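Local coordinates for protein fiber KNOB domain (Avirulent turkey hemorrhagic enteritis virus, PDB 4D63) that forms the trimeric head at the tip of the viral fibre, binds sialic acid and probably attaches the virus to sialylated host-cell receptors, at residues I77-D82 and V179-C184; N112-P117 and I162-V167; S126-V131 and F148-V153. All coordinates share one frame; numbering follows the deposited sequence.

Interaction 1 (I77-D82 and V179-C184); sequences IIQFID and VMLFTC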
loop_
_atom_site.group_PDB
_atom_site.type_symbol
_atom_site.label_atom_id
_atom_site.label_comp_id
_atom_site.label_asym_id
_atom_site.label_seq_id
_atom_site.Cartn_x
_atom_site.Cartn_y
_atom_site.Cartn_z
ATOM N N ILE A 77 -12.580 6.622 -6.589
ATOM C CA ILE A 77 -12.084 5.395 -6.014
ATOM C C ILE A 77 -12.421 4.282 -6.986
ATOM O O ILE A 77 -13.563 4.119 -7.379
ATOM C CB ILE A 77 -12.761 5.130 -4.674
ATOM C CG1 ILE A 77 -12.367 6.213 -3.669
ATOM C CG2 ILE A 77 -12.442 3.727 -4.166
ATOM C CD1 ILE A 77 -13.119 6.096 -2.360
ATOM N N ILE A 78 -11.420 3.512 -7.367
ATOM C CA ILE A 78 -11.580 2.522 -8.420
ATOM C C ILE A 78 -10.908 1.198 -8.037
ATOM O O ILE A 78 -9.710 1.162 -7.737
ATOM C CB ILE A 78 -11.025 3.046 -9.766
ATOM C CG1 ILE A 78 -11.005 1.938 -10.830
ATOM C CG2 ILE A 78 -9.638 3.642 -9.623
ATOM C CD1 ILE A 78 -11.009 2.470 -12.255
ATOM N N GLN A 79 -11.684 0.122 -8.083
ATOM C CA GLN A 79 -11.195 -1.194 -7.789
ATOM C C GLN A 79 -11.243 -2.091 -9.005
ATOM O O GLN A 79 -12.287 -2.202 -9.631
ATOM C CB GLN A 79 -12.018 -1.835 -6.680
ATOM C CG GLN A 79 -11.381 -3.094 -6.110
ATOM C CD GLN A 79 -12.233 -3.769 -5.056
ATOM O OE1 GLN A 79 -12.689 -3.151 -4.122
ATOM N NE2 GLN A 79 -12.407 -5.056 -5.190
ATOM N N PHE A 80 -10.124 -2.774 -9.297
ATOM C CA PHE A 80 -10.103 -3.829 -10.310
ATOM C C PHE A 80 -10.705 -5.086 -9.725
ATOM O O PHE A 80 -10.338 -5.491 -8.623
ATOM C CB PHE A 80 -8.688 -4.065 -10.827
ATOM C CG PHE A 80 -8.169 -2.940 -11.667
ATOM C CD1 PHE A 80 -7.818 -1.714 -11.080
ATOM C CD2 PHE A 80 -8.034 -3.082 -13.035
ATOM C CE1 PHE A 80 -7.343 -0.657 -11.846
ATOM C CE2 PHE A 80 -7.589 -2.015 -13.811
ATOM C CZ PHE A 80 -7.233 -0.813 -13.219
ATOM N N ILE A 81 -11.626 -5.709 -10.474
ATOM C CA ILE A 81 -12.463 -6.791 -9.951
ATOM C C ILE A 81 -12.297 -8.177 -10.598
ATOM O O ILE A 81 -12.954 -9.124 -10.161
ATOM C CB ILE A 81 -13.985 -6.423 -9.956
ATOM C CG1 ILE A 81 -14.511 -6.299 -11.401
ATOM C CG2 ILE A 81 -14.234 -5.156 -9.135
ATOM C CD1 ILE A 81 -16.003 -6.098 -11.520
ATOM N N ASP A 82 -11.444 -8.320 -11.608
ATOM C CA ASP A 82 -11.212 -9.640 -12.221
ATOM C C ASP A 82 -10.551 -10.685 -11.303
ATOM O O ASP A 82 -10.728 -11.883 -11.519
ATOM C CB ASP A 82 -10.366 -9.495 -13.490
ATOM C CG ASP A 82 -11.130 -8.807 -14.620
ATOM O OD1 ASP A 82 -12.330 -9.123 -14.772
ATOM O OD2 ASP A 82 -10.542 -7.947 -15.334
ATOM N N VAL A 179 -5.536 -7.681 -4.942
ATOM C CA VAL A 179 -6.724 -6.905 -5.277
ATOM C C VAL A 179 -6.388 -5.408 -5.194
ATOM O O VAL A 179 -6.073 -4.873 -4.107
ATOM C CB VAL A 179 -7.907 -7.218 -4.327
ATOM C CG1 VAL A 179 -9.143 -6.426 -4.756
ATOM C CG2 VAL A 179 -8.202 -8.700 -4.337
ATOM N N MET A 180 -6.437 -4.752 -6.343
ATOM C CA MET A 180 -6.008 -3.368 -6.497
ATOM C C MET A 180 -7.173 -2.422 -6.330
ATOM O O MET A 180 -8.162 -2.539 -7.027
ATOM C CB MET A 180 -5.437 -3.129 -7.900
ATOM C CG MET A 180 -4.124 -3.888 -8.140
ATOM S SD MET A 180 -3.237 -3.353 -9.617
ATOM C CE MET A 180 -4.499 -3.651 -10.855
ATOM N N LEU A 181 -7.015 -1.440 -5.459
ATOM C CA LEU A 181 -7.945 -0.319 -5.396
ATOM C C LEU A 181 -7.150 0.990 -5.285
ATOM O O LEU A 181 -6.238 1.104 -4.483
ATOM C CB LEU A 181 -8.912 -0.475 -4.210
ATOM C CG LEU A 181 -9.852 0.721 -3.953
ATOM C CD1 LEU A 181 -11.165 0.200 -3.380
ATOM C CD2 LEU A 181 -9.216 1.760 -3.022
ATOM N N PHE A 182 -7.509 1.956 -6.121
ATOM C CA PHE A 182 -6.881 3.238 -6.139
ATOM C C PHE A 182 -7.858 4.259 -5.619
ATOM O O PHE A 182 -8.986 4.345 -6.125
ATOM C CB PHE A 182 -6.492 3.630 -7.581
ATOM C CG PHE A 182 -5.536 2.673 -8.250
ATOM C CD1 PHE A 182 -5.993 1.527 -8.863
ATOM C CD2 PHE A 182 -4.163 2.929 -8.257
ATOM C CE1 PHE A 182 -5.103 0.666 -9.477
ATOM C CE2 PHE A 182 -3.294 2.077 -8.865
ATOM C CZ PHE A 182 -3.760 0.940 -9.465
ATOM N N THR A 183 -7.420 5.051 -4.655
ATOM C CA THR A 183 -8.114 6.276 -4.281
ATOM C C THR A 183 -7.411 7.451 -5.007
ATOM O O THR A 183 -6.214 7.636 -4.846
ATOM C CB THR A 183 -8.091 6.514 -2.770
ATOM O OG1 THR A 183 -8.749 5.426 -2.089
ATOM C CG2 THR A 183 -8.782 7.868 -2.444
ATOM N N CYS A 184 -8.156 8.209 -5.823
ATOM C CA CYS A 184 -7.594 9.252 -6.671
ATOM C C CYS A 184 -8.213 10.626 -6.383
ATOM O O CYS A 184 -9.413 10.719 -6.100
ATOM C CB CYS A 184 -7.844 8.900 -8.116
ATOM S SG CYS A 184 -7.341 7.236 -8.536
HETATM O O HOH W 1 -7.574 -6.104 -8.386
#
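Ile78 and Phe182 face each other as an antiparallel hydrogen-bonded pair. The short strand segments 77-80 and 181-184 run at 166°, with their axes 4.6 Å apart at closest approach. Ile78 N gives its hydrogen to Phe182 O at 2.9 Å, and Phe182 N returns one to Ile78 O at 2.8 Å. Ile77 with Thr183 and Gln79 with Leu181 are the flanking non-hydrogen-bonded pairs. Beyond Gln79 and Leu181, Phe80 N bonds to Met180 O, and one water takes the place of a direct bond between Phe80 O and Met180 N.

The side chains of Ile78, Phe80, Met180 and Phe182 pack against the inside of the head. Met180 bends at its last torsion (chi3 -58°), which lays CE over one face of the Phe80 ring, 4.0 Å from the centroid. This is a CH-pi contact. SD stands farther above the same ring, in a long Met-aromatic contact. The two phenylalanine rings meet rim to rim with planes at 69°. Phe80 CE1 lies 3.5 Å from Phe182 CE1, and neither ring covers the other. Ile78 places CG2 against Phe182 CB at 3.8 Å. The end of the side chain leads away from this pair, and Ile78 also packs on Tyr67 and Phe69 of strand 64-71.

Ile77, Gln79, Leu181 and Thr183 occupy the other face, which meets neighbouring subunits. Ile77 CG2 fits against both methyls of Leu181. The extended Gln79 chain passes Leu181 and brings NE2 to Val179 CG1 at 3.6 Å. Ile77 also packs on Leu75 of the second subunit, and Thr183 on Leu181 of the third. Backbone hydrogen bonds thus fix the two strands, while one face supplies apolar core and the other meets the neighbouring subunits.

Interaction 2 (N112-P117 and I162-V167); sequences NTYIVP and IQCNPV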
loop_
_atom_site.group_PDB
_atom_site.type_symbol
_atom_site.label_atom_id
_atom_site.label_comp_id
_atom_site.label_asym_id
_atom_site.label_seq_id
_atom_site.Cartn_x
_atom_site.Cartn_y
_atom_site.Cartn_z
ATOM N N ASN A 112 13.098 -1.625 -15.452
ATOM C CA ASN A 112 12.043 -2.470 -14.902
ATOM C C ASN A 112 10.709 -1.711 -14.721
ATOM O O ASN A 112 10.045 -1.768 -13.671
ATOM C CB ASN A 112 12.532 -3.126 -13.599
ATOM C CG ASN A 112 13.589 -4.205 -13.856
ATOM O OD1 ASN A 112 14.774 -3.990 -13.587
ATOM N ND2 ASN A 112 13.157 -5.374 -14.392
ATOM N N THR A 113 10.353 -0.984 -15.776
ATOM C CA THR A 113 9.119 -0.241 -15.860
ATOM C C THR A 113 8.351 -0.766 -17.057
ATOM O O THR A 113 8.837 -0.674 -18.188
ATOM C CB THR A 113 9.417 1.257 -15.965
ATOM O OG1 THR A 113 10.123 1.627 -14.789
ATOM C CG2 THR A 113 8.136 2.096 -16.072
ATOM N N TYR A 114 7.193 -1.385 -16.783
ATOM C CA TYR A 114 6.355 -1.977 -17.820
ATOM C C TYR A 114 5.093 -1.140 -17.972
ATOM O O TYR A 114 4.316 -0.965 -17.037
ATOM C CB TYR A 114 6.060 -3.456 -17.493
ATOM C CG TYR A 114 7.364 -4.235 -17.367
ATOM C CD1 TYR A 114 8.111 -4.186 -16.191
ATOM C CD2 TYR A 114 7.888 -4.951 -18.444
ATOM C CE1 TYR A 114 9.314 -4.860 -16.074
ATOM C CE2 TYR A 114 9.101 -5.625 -18.333
ATOM C CZ TYR A 114 9.817 -5.562 -17.152
ATOM O OH TYR A 114 11.035 -6.221 -17.027
ATOM N N ILE A 115 4.916 -0.610 -19.171
ATOM C CA ILE A 115 3.855 0.316 -19.476
ATOM C C ILE A 115 2.805 -0.369 -20.326
ATOM O O ILE A 115 3.101 -0.871 -21.423
ATOM C CB ILE A 115 4.405 1.546 -20.226
ATOM C CG1 ILE A 115 5.523 2.203 -19.401
ATOM C CG2 ILE A 115 3.275 2.520 -20.526
ATOM C CD1 ILE A 115 6.074 3.492 -19.983
ATOM N N VAL A 116 1.580 -0.358 -19.805
ATOM C CA VAL A 116 0.440 -1.017 -20.403
ATOM C C VAL A 116 -0.530 0.042 -20.933
ATOM O O VAL A 116 -1.320 0.566 -20.163
ATOM C CB VAL A 116 -0.294 -1.899 -19.363
ATOM C CG1 VAL A 116 -1.504 -2.592 -19.996
ATOM C CG2 VAL A 116 0.654 -2.937 -18.766
ATOM N N PRO A 117 -0.459 0.386 -22.247
ATOM C CA PRO A 117 -1.439 1.342 -22.803
ATOM C C PRO A 117 -2.793 0.726 -22.731
ATOM O O PRO A 117 -2.913 -0.479 -22.960
ATOM C CB PRO A 117 -1.026 1.507 -24.271
ATOM C CG PRO A 117 -0.149 0.355 -24.558
ATOM C CD PRO A 117 0.504 -0.057 -23.264
ATOM N N ILE A 162 3.681 -0.280 -14.275
ATOM C CA ILE A 162 4.037 -1.351 -13.354
ATOM C C ILE A 162 5.551 -1.402 -13.191
ATOM O O ILE A 162 6.260 -1.710 -14.137
ATOM C CB ILE A 162 3.577 -2.729 -13.883
ATOM C CG1 ILE A 162 2.064 -2.752 -14.120
ATOM C CG2 ILE A 162 4.015 -3.852 -12.941
ATOM C CD1 ILE A 162 1.615 -3.957 -14.898
ATOM N N GLN A 163 6.037 -1.168 -11.983
ATOM C CA GLN A 163 7.445 -1.220 -11.725
ATOM C C GLN A 163 7.741 -2.338 -10.800
ATOM O O GLN A 163 7.024 -2.568 -9.788
ATOM C CB GLN A 163 7.900 0.080 -11.147
ATOM C CG GLN A 163 7.587 1.207 -12.095
ATOM C CD GLN A 163 7.975 2.552 -11.571
ATOM O OE1 GLN A 163 7.341 3.093 -10.661
ATOM N NE2 GLN A 163 9.002 3.129 -12.170
ATOM N N CYS A 164 8.779 -3.079 -11.163
ATOM C CA CYS A 164 9.282 -4.142 -10.297
ATOM C C CYS A 164 10.820 -4.192 -10.244
ATOM O O CYS A 164 11.471 -3.235 -10.615
ATOM C CB CYS A 164 8.697 -5.453 -10.743
ATOM S SG CYS A 164 9.085 -5.856 -12.429
ATOM N N ASN A 165 11.378 -5.296 -9.744
ATOM C CA ASN A 165 12.794 -5.431 -9.535
ATOM C C ASN A 165 13.469 -6.109 -10.738
ATOM O O ASN A 165 12.798 -6.753 -11.568
ATOM C CB ASN A 165 13.069 -6.295 -8.294
ATOM C CG ASN A 165 12.279 -5.875 -7.064
ATOM O OD1 ASN A 165 11.783 -6.735 -6.309
ATOM N ND2 ASN A 165 12.180 -4.572 -6.832
ATOM N N PRO A 166 14.811 -6.022 -10.803
ATOM C CA PRO A 166 15.543 -6.727 -11.858
ATOM C C PRO A 166 15.315 -8.233 -11.851
ATOM O O PRO A 166 15.262 -8.849 -10.787
ATOM C CB PRO A 166 17.022 -6.434 -11.529
ATOM C CG PRO A 166 17.006 -5.241 -10.633
ATOM C CD PRO A 166 15.725 -5.335 -9.864
ATOM N N VAL A 167 15.200 -8.819 -13.034
ATOM C CA VAL A 167 15.164 -10.285 -13.156
ATOM C C VAL A 167 16.202 -10.755 -14.186
ATOM O O VAL A 167 16.477 -10.042 -15.170
ATOM C CB VAL A 167 13.766 -10.823 -13.536
ATOM C CG1 VAL A 167 12.770 -10.562 -12.410
ATOM C CG2 VAL A 167 13.281 -10.200 -14.832
HETATM O O HOH W 2 15.447 -7.173 -15.271
#
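Asn112 reaches across to the chain that leaves strand 157-163. Its CB sits 3.2 Å from Cys164 O. CG lies beside the Asn165 carbonyl, at 3.5 Å from Asn165 O. There the amide divides. OD1 comes to Pro166 CA at 3.3 Å, against a proline that has no N-H to give. ND2 passes near Asn165 O, but at a poor angle for bonding. Instead ND2 donates to a water at 3.0 Å, and the same water accepts from Val167 N. CG stands beside the backbone N and anti to the carbonyl carbon (chi1 -71°), which brings the amide alongside 165-167.

Strands 113-120 and 157-163 are antiparallel neighbours in the large sheet of the fibre head, and the contact lies where their pairing ends. Tyr114 and Ile162 form the hydrogen-bonded pair. Tyr114 N bonds to Ile162 O with a nearly straight N-H...O angle of 174°, and Ile162 N bonds back to Tyr114 O. Two residues on, Cys164 N hydrogen-bonds to Asn112 O at 3.1 Å.

Tyr114 and Cys164 meet obliquely. Cys164 SG lies 3.8 Å from Tyr114 CE1, with the sulfur 65° off the ring normal. Ile162 O approaches the edge of the same ring, close to its plane. The ring also meets Phe105. On this face Val116 CG2 also touches Ile162 CD1 at 4.1 Å. On the other face Thr113 and Gln163 lie side by side and point the same way. Thr113 OG1 is held by Asn111 O, and both side chains pack on Tyr93 of the third subunit.

Interaction 3 (S126-V131 and F148-V153); sequences SPTIPV and FVRLTV. With SIA (N-acetyl-alpha-neuraminic acid), chain B.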
loop_
_atom_site.group_PDB
_atom_site.type_symbol
_atom_site.label_atom_id
_atom_site.label_comp_id
_atom_site.label_asym_id
_atom_site.label_seq_id
_atom_site.Cartn_x
_atom_site.Cartn_y
_atom_site.Cartn_z
ATOM N N SER A 126 -3.341 8.498 -10.716
ATOM C CA SER A 126 -3.562 7.860 -9.419
ATOM C C SER A 126 -2.317 7.962 -8.507
ATOM O O SER A 126 -1.198 8.282 -8.966
ATOM C CB SER A 126 -3.879 6.379 -9.614
ATOM O OG SER A 126 -2.692 5.659 -9.885
ATOM N N PRO A 127 -2.488 7.657 -7.220
ATOM C CA PRO A 127 -1.264 7.415 -6.481
ATOM C C PRO A 127 -0.719 6.043 -6.849
ATOM O O PRO A 127 -1.322 5.292 -7.649
ATOM C CB PRO A 127 -1.687 7.482 -5.006
ATOM C CG PRO A 127 -3.178 7.632 -5.037
ATOM C CD PRO A 127 -3.664 7.322 -6.422
ATOM N N THR A 128 0.456 5.771 -6.299
ATOM C CA THR A 128 1.153 4.502 -6.474
ATOM C C THR A 128 0.666 3.554 -5.421
ATOM O O THR A 128 0.594 3.925 -4.238
ATOM C CB THR A 128 2.669 4.655 -6.310
ATOM O OG1 THR A 128 3.190 5.615 -7.271
ATOM C CG2 THR A 128 3.333 3.332 -6.513
ATOM N N ILE A 129 0.317 2.336 -5.855
ATOM C CA ILE A 129 -0.011 1.256 -4.934
ATOM C C ILE A 129 0.943 0.102 -5.091
ATOM O O ILE A 129 1.297 -0.269 -6.203
ATOM C CB ILE A 129 -1.506 0.772 -5.015
ATOM C CG1 ILE A 129 -1.819 0.042 -6.292
ATOM C CG2 ILE A 129 -2.461 1.952 -4.872
ATOM C CD1 ILE A 129 -3.130 -0.691 -6.195
ATOM N N PRO A 130 1.407 -0.462 -3.950
ATOM C CA PRO A 130 2.186 -1.678 -4.036
ATOM C C PRO A 130 1.300 -2.923 -4.148
ATOM O O PRO A 130 0.209 -2.966 -3.578
ATOM C CB PRO A 130 2.989 -1.686 -2.735
ATOM C CG PRO A 130 2.637 -0.420 -2.007
ATOM C CD PRO A 130 1.360 0.068 -2.573
ATOM N N VAL A 131 1.793 -3.928 -4.850
ATOM C CA VAL A 131 1.018 -5.128 -5.144
ATOM C C VAL A 131 1.935 -6.352 -5.096
ATOM O O VAL A 131 3.154 -6.202 -5.036
ATOM C CB VAL A 131 0.331 -5.049 -6.536
ATOM C CG1 VAL A 131 -0.547 -3.827 -6.616
ATOM C CG2 VAL A 131 1.353 -5.037 -7.653
ATOM N N PHE A 148 4.937 -2.036 -7.908
ATOM C CA PHE A 148 4.347 -0.727 -7.622
ATOM C C PHE A 148 3.564 -0.271 -8.857
ATOM O O PHE A 148 4.108 -0.201 -9.961
ATOM C CB PHE A 148 5.422 0.285 -7.251
ATOM C CG PHE A 148 6.027 0.044 -5.898
ATOM C CD1 PHE A 148 5.469 0.613 -4.758
ATOM C CD2 PHE A 148 7.149 -0.754 -5.760
ATOM C CE1 PHE A 148 5.975 0.358 -3.527
ATOM C CE2 PHE A 148 7.683 -0.990 -4.519
ATOM C CZ PHE A 148 7.115 -0.416 -3.402
ATOM N N VAL A 149 2.291 0.050 -8.680
ATOM C CA VAL A 149 1.425 0.323 -9.821
ATOM C C VAL A 149 0.757 1.698 -9.724
ATOM O O VAL A 149 0.329 2.124 -8.655
ATOM C CB VAL A 149 0.354 -0.763 -9.941
ATOM C CG1 VAL A 149 -0.494 -0.552 -11.193
ATOM C CG2 VAL A 149 1.012 -2.139 -9.971
ATOM N N ARG A 150 0.649 2.361 -10.857
ATOM C CA ARG A 150 -0.051 3.631 -10.976
ATOM C C ARG A 150 -0.863 3.671 -12.255
ATOM O O ARG A 150 -0.500 3.031 -13.268
ATOM C CB ARG A 150 0.951 4.761 -11.171
ATOM C CG ARG A 150 1.570 5.339 -9.951
ATOM C CD ARG A 150 2.176 6.672 -10.346
ATOM N NE ARG A 150 1.121 7.666 -10.485
ATOM C CZ ARG A 150 1.090 8.645 -11.388
ATOM N NH1 ARG A 150 2.064 8.806 -12.260
ATOM N NH2 ARG A 150 0.052 9.474 -11.420
ATOM N N LEU A 151 -1.873 4.533 -12.265
ATOM C CA LEU A 151 -2.515 4.898 -13.520
ATOM C C LEU A 151 -2.094 6.317 -13.807
ATOM O O LEU A 151 -2.035 7.160 -12.890
ATOM C CB LEU A 151 -4.032 4.827 -13.387
ATOM C CG LEU A 151 -4.670 3.510 -12.949
ATOM C CD1 LEU A 151 -6.176 3.703 -12.743
ATOM C CD2 LEU A 151 -4.444 2.386 -13.956
ATOM N N THR A 152 -1.725 6.556 -15.051
ATOM C CA THR A 152 -1.308 7.875 -15.523
ATOM C C THR A 152 -1.990 8.095 -16.898
ATOM O O THR A 152 -2.547 7.160 -17.498
ATOM C CB THR A 152 0.215 7.986 -15.587
ATOM O OG1 THR A 152 0.610 9.349 -15.704
ATOM C CG2 THR A 152 0.827 7.217 -16.770
ATOM N N VAL A 153 -1.983 9.333 -17.358
ATOM C CA VAL A 153 -2.578 9.700 -18.644
ATOM C C VAL A 153 -1.494 10.308 -19.567
ATOM O O VAL A 153 -0.703 11.170 -19.155
ATOM C CB VAL A 153 -3.734 10.688 -18.437
ATOM C CG1 VAL A 153 -4.336 11.108 -19.781
ATOM C CG2 VAL A 153 -4.796 10.061 -17.535
HETATM C C1 SIA B . -1.021 14.547 -21.817
HETATM C C2 SIA B . -0.860 15.637 -20.764
HETATM C C3 SIA B . -1.784 15.391 -19.554
HETATM C C4 SIA B . -1.257 14.295 -18.618
HETATM C C5 SIA B . 0.157 14.667 -18.197
HETATM C C6 SIA B . 1.028 14.751 -19.461
HETATM C C7 SIA B . 2.480 15.153 -19.199
HETATM C C8 SIA B . 3.234 15.569 -20.478
HETATM C C9 SIA B . 3.738 17.016 -20.430
HETATM C C10 SIA B . 1.081 14.095 -15.996
HETATM C C11 SIA B . 1.390 13.023 -14.973
HETATM N N5 SIA B . 0.605 13.719 -17.185
HETATM O O1A SIA B . -2.025 13.799 -21.750
HETATM O O1B SIA B . -0.166 14.438 -22.734
HETATM O O2 SIA B . -1.138 16.916 -21.381
HETATM O O4 SIA B . -2.073 14.121 -17.437
HETATM O O6 SIA B . 0.490 15.767 -20.308
HETATM O O7 SIA B . 2.465 16.237 -18.252
HETATM O O8 SIA B . 4.372 14.735 -20.724
HETATM O O9 SIA B . 4.079 17.451 -21.754
HETATM O O10 SIA B . 1.255 15.261 -15.727
#
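Ile129 and Val149 form an antiparallel hydrogen-bonded pair, with the segments 129-131 and 148-153 at 135° and their axes 4.6 Å apart at closest approach. They belong to the beta hairpin of strands 129-137 and 142-154. Both backbone hydrogen bonds of the pair form, Ile129 N to Val149 O and Val149 N to Ile129 O, and Ser126 N bonds to Leu151 O beyond it.

Ser126 extends the pairing with its side chain. OG lies between the backbone N and the carbonyl carbon (chi1 77°). There it accepts from Leu151 N at 2.8 Å, almost straight at 178°, and donates to Pro127 O. Arg150 grips Ser126 O side-on with NE at 2.8 Å and NH2 at 3.0 Å. The oxygen lies close to the guanidinium plane, and these two bonds should limit rotation of the group. Glu125 makes a salt bridge to NH2, and Tyr93 OH of the third subunit bonds to NH1. Thr128 crosses Arg150 at about a right angle, with OG1 against CG. That hydroxyl accepts from Val179 N of the third subunit.

Thr128 CG2 meets the edge of the Phe148 ring, while Pro130 CB comes obliquely to CE1 at 3.7 Å. On the other face Val131 CG2 touches Val149 CG2, also at 3.7 Å.

The far end of strand 142-154 reaches the sialic acid. Glu125 bonds to Thr152 OG1, Val153 N and the sugar, so it holds both strand and ligand. Thr152 OG1 lies 3.8 Å from the acetyl methyl C11. The sugar amide N5 makes a weak bond to Val153 O at 3.5 Å.

All three contacts join strands of one large antiparallel sheet. Interactions 1 and 3 have centres 10 Å apart and touch: Phe182 CE2 packs on Ile129 CG1 at 3.6 Å, and Phe182 CD2 on Ser126 OG at 3.5 Å. Interactions 2 and 3 lie on adjacent strands, 157-163 and 142-154, with a probable hydrogen bond from Phe148 N to Gln163 O at 2.9 Å. Interactions 1 and 2 do not touch; their centres are about 19 Å apart, on opposite sides of the chain's centre. Interaction 3 contributes Thr152 and Val153 to the sialic acid pocket. The Val179 and Gln163 side chains lie about 8 Å and 12 Å from bound sialic acid. Interaction 3 also meets both other subunits.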